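Local coordinates for protein PT26-6P (Thermococcus sp., PDB 2WB7) that is of unknown function, being encoded by a mobile extrachromosomal element of Euryarchaea and built from immunoglobulin-like domains and a helical domain, at residues M234-I240 against M380-N386. Sequence-based numbering, arbitrary orientation.
Sequences MLGSLPI and MISVLSN
I240 and L384 are brought together by their first torsions: in I240, CG2 stands anti to the carbonyl carbon while CG1 sits between the backbone N and that carbon (chi1 64°), and in L384, CG is anti to its own carbonyl carbon (chi1 -57°). The pair illustrates how two irregular connections can pack alongside each other where the strands of an immunoglobulin-like domain meet helices. Segment 380-386 leaves the last strand, 370-379, of the second immunoglobulin-like domain on its way to the helical domain, and 234-240 runs beside it in nearly the same direction, within the loop before strand 253-261. I240 CG2 rests 4.0 Å from L384 CB, the two side chains slanting across each other, and L384 CD1 extends to S237 OG and to the carbonyl O of L238. That O also accepts a bond from S237 OG, 2.9 Å long, directed at a lone pair, which turns the serine back onto its own segment; OG also accepts a hydrogen bond from the backbone N-H of H276. Helices 471-499 and 503-523 pack against the junction, where S382 OG bonds to D509 and the carbonyl of S237 to the hydroxyl of Y490. The backbones come nearest at G236 and I381, whose CA atoms are 4.1 Å apart. G236, at positive phi, lies with its CA 3.7 Å from S382 CB and gives its N-H to the carbonyl O of M380, a single 2.8 Å hydrogen bond across the pair, nearly straight at 163° and in the carbonyl plane. Just beyond it, L235 and M380 lie side by side and point the same way, L235 CD2 touching M380 CB at 3.5 Å.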
HETATM    1  N   MSE A 234      10.076   8.444   1.439  1.00 42.17           N
HETATM    2  CA  MSE A 234      10.273   9.236   2.648  1.00 40.71           C
HETATM    3  C   MSE A 234       9.151   9.141   3.685  1.00 39.91           C
HETATM    4  O   MSE A 234       8.041   8.727   3.379  1.00 39.57           O
HETATM    5  CB  MSE A 234      10.536  10.711   2.313  1.00 40.42           C
HETATM    6  CG  MSE A 234      11.524  11.341   3.282  1.00 39.97           C
HETATM    7 SE   MSE A 234      11.546  13.255   3.278  0.50 37.94          SE
HETATM    8  CE  MSE A 234       9.720  13.557   3.851  1.00 39.47           C
ATOM      9  N   LEU A 235       9.481   9.528   4.914  1.00 39.18           N
ATOM     10  CA  LEU A 235       8.526   9.669   6.008  1.00 38.55           C
ATOM     11  C   LEU A 235       8.536  11.106   6.512  1.00 37.52           C
ATOM     12  O   LEU A 235       9.590  11.744   6.543  1.00 37.37           O
ATOM     13  CB  LEU A 235       8.935   8.782   7.173  1.00 38.86           C
ATOM     14  CG  LEU A 235       8.934   7.303   6.824  1.00 40.44           C
ATOM     15  CD1 LEU A 235       9.735   6.482   7.847  1.00 40.54           C
ATOM     16  CD2 LEU A 235       7.481   6.842   6.741  1.00 40.95           C
ATOM     17  N   GLY A 236       7.374  11.596   6.931  1.00 35.99           N
ATOM     18  CA  GLY A 236       7.294  12.870   7.615  1.00 34.56           C
ATOM     19  C   GLY A 236       7.660  14.078   6.769  1.00 33.82           C
ATOM     20  O   GLY A 236       7.305  14.174   5.604  1.00 33.73           O
ATOM     21  N   SER A 237       8.368  15.021   7.373  1.00 33.20           N
ATOM     22  CA  SER A 237       8.610  16.293   6.735  1.00 32.48           C
ATOM     23  C   SER A 237      10.008  16.743   7.058  1.00 32.60           C
ATOM     24  O   SER A 237      10.506  16.481   8.149  1.00 32.94           O
ATOM     25  CB  SER A 237       7.632  17.323   7.280  1.00 32.23           C
ATOM     26  OG  SER A 237       7.917  18.618   6.807  1.00 30.96           O
ATOM     27  N   LEU A 238      10.658  17.409   6.116  1.00 32.24           N
ATOM     28  CA  LEU A 238      11.900  18.074   6.446  1.00 31.96           C
ATOM     29  C   LEU A 238      11.621  19.090   7.563  1.00 32.26           C
ATOM     30  O   LEU A 238      10.498  19.556   7.724  1.00 32.25           O
ATOM     31  CB  LEU A 238      12.458  18.768   5.204  1.00 31.78           C
ATOM     32  CG  LEU A 238      13.195  17.869   4.211  1.00 31.27           C
ATOM     33  CD1 LEU A 238      13.443  18.620   2.918  1.00 29.37           C
ATOM     34  CD2 LEU A 238      14.507  17.310   4.805  1.00 29.06           C
ATOM     35  N   PRO A 239      12.642  19.437   8.343  1.00 32.21           N
ATOM     36  CA  PRO A 239      12.483  20.476   9.346  1.00 32.56           C
ATOM     37  C   PRO A 239      11.961  21.792   8.763  1.00 32.96           C
ATOM     38  O   PRO A 239      12.205  22.095   7.608  1.00 32.98           O
ATOM     39  CB  PRO A 239      13.910  20.650   9.878  1.00 32.75           C
ATOM     40  CG  PRO A 239      14.514  19.277   9.739  1.00 32.66           C
ATOM     41  CD  PRO A 239      13.950  18.766   8.434  1.00 32.39           C
ATOM     42  N   ILE A 240      11.260  22.581   9.570  1.00 33.69           N
ATOM     43  CA  ILE A 240      10.603  23.791   9.069  1.00 34.02           C
ATOM     44  C   ILE A 240      11.540  24.811   8.426  1.00 34.84           C
ATOM     45  O   ILE A 240      11.090  25.673   7.667  1.00 34.71           O
ATOM     46  CB  ILE A 240       9.753  24.505  10.160  1.00 33.53           C
ATOM     47  CG1 ILE A 240      10.656  25.009  11.285  1.00 33.11           C
ATOM     48  CG2 ILE A 240       8.670  23.580  10.664  1.00 32.83           C
ATOM     49  CD1 ILE A 240       9.933  25.733  12.390  1.00 32.67           C
HETATM   50  N   MSE A 380       2.844   8.807   3.981  1.00 29.88           N
HETATM   51  CA  MSE A 380       3.289   8.867   5.365  1.00 29.69           C
HETATM   52  C   MSE A 380       3.916  10.224   5.661  1.00 30.52           C
HETATM   53  O   MSE A 380       5.099  10.327   5.981  1.00 30.71           O
HETATM   54  CB  MSE A 380       4.257   7.725   5.629  1.00 29.53           C
HETATM   55  CG  MSE A 380       3.599   6.358   5.515  1.00 27.62           C
HETATM   56 SE   MSE A 380       2.356   6.123   6.956  0.50 22.93          SE
HETATM   57  CE  MSE A 380       3.728   5.552   8.174  1.00 24.20           C
ATOM     58  N   ILE A 381       3.120  11.276   5.508  1.00 31.26           N
ATOM     59  CA  ILE A 381       3.626  12.622   5.690  1.00 31.91           C
ATOM     60  C   ILE A 381       3.473  13.007   7.148  1.00 32.43           C
ATOM     61  O   ILE A 381       2.919  12.256   7.950  1.00 33.28           O
ATOM     62  CB  ILE A 381       2.894  13.657   4.793  1.00 31.82           C
ATOM     63  CG1 ILE A 381       1.377  13.622   5.014  1.00 32.90           C
ATOM     64  CG2 ILE A 381       3.200  13.420   3.337  1.00 31.46           C
ATOM     65  CD1 ILE A 381       0.818  14.784   5.874  1.00 32.07           C
ATOM     66  N   SER A 382       3.986  14.169   7.498  1.00 32.49           N
ATOM     67  CA  SER A 382       3.698  14.739   8.797  1.00 32.58           C
ATOM     68  C   SER A 382       3.635  16.249   8.638  1.00 32.19           C
ATOM     69  O   SER A 382       4.472  16.845   7.947  1.00 31.97           O
ATOM     70  CB  SER A 382       4.780  14.376   9.794  1.00 32.82           C
ATOM     71  OG  SER A 382       4.605  15.137  10.978  1.00 34.37           O
ATOM     72  N   VAL A 383       2.634  16.867   9.249  1.00 31.39           N
ATOM     73  CA  VAL A 383       2.538  18.309   9.187  1.00 30.81           C
ATOM     74  C   VAL A 383       3.076  18.892  10.473  1.00 30.78           C
ATOM     75  O   VAL A 383       2.571  18.596  11.539  1.00 31.10           O
ATOM     76  CB  VAL A 383       1.123  18.764   8.963  1.00 30.53           C
ATOM     77  CG1 VAL A 383       1.089  20.268   8.953  1.00 29.59           C
ATOM     78  CG2 VAL A 383       0.583  18.176   7.644  1.00 29.60           C
ATOM     79  N   LEU A 384       4.124  19.692  10.372  1.00 31.06           N
ATOM     80  CA  LEU A 384       4.777  20.259  11.555  1.00 31.50           C
ATOM     81  C   LEU A 384       4.189  21.614  11.921  1.00 32.46           C
ATOM     82  O   LEU A 384       3.600  22.300  11.075  1.00 32.59           O
ATOM     83  CB  LEU A 384       6.279  20.420  11.315  1.00 30.89           C
ATOM     84  CG  LEU A 384       7.028  19.150  10.937  1.00 29.19           C
ATOM     85  CD1 LEU A 384       8.365  19.503  10.406  1.00 28.31           C
ATOM     86  CD2 LEU A 384       7.166  18.246  12.128  1.00 28.08           C
ATOM     87  N   SER A 385       4.358  22.005  13.181  1.00 33.68           N
ATOM     88  CA  SER A 385       3.973  23.352  13.626  1.00 34.75           C
ATOM     89  C   SER A 385       5.227  24.212  13.780  1.00 35.33           C
ATOM     90  O   SER A 385       6.331  23.683  13.920  1.00 35.52           O
ATOM     91  CB  SER A 385       3.221  23.281  14.952  1.00 34.56           C
ATOM     92  OG  SER A 385       4.097  22.896  15.997  1.00 35.82           O
ATOM     93  N   ASN A 386       5.070  25.531  13.754  1.00 36.09           N
ATOM     94  CA  ASN A 386       6.228  26.402  13.902  1.00 36.79           C
ATOM     95  C   ASN A 386       6.860  26.299  15.289  1.00 36.95           C
ATOM     96  O   ASN A 386       6.249  26.659  16.279  1.00 37.25           O
ATOM     97  CB  ASN A 386       5.887  27.860  13.582  1.00 36.87           C
ATOM     98  CG  ASN A 386       7.125  28.764  13.617  1.00 37.87           C
ATOM     99  OD1 ASN A 386       8.226  28.314  13.961  1.00 38.31           O
ATOM    100  ND2 ASN A 386       6.949  30.033  13.259  1.00 37.89           N
TER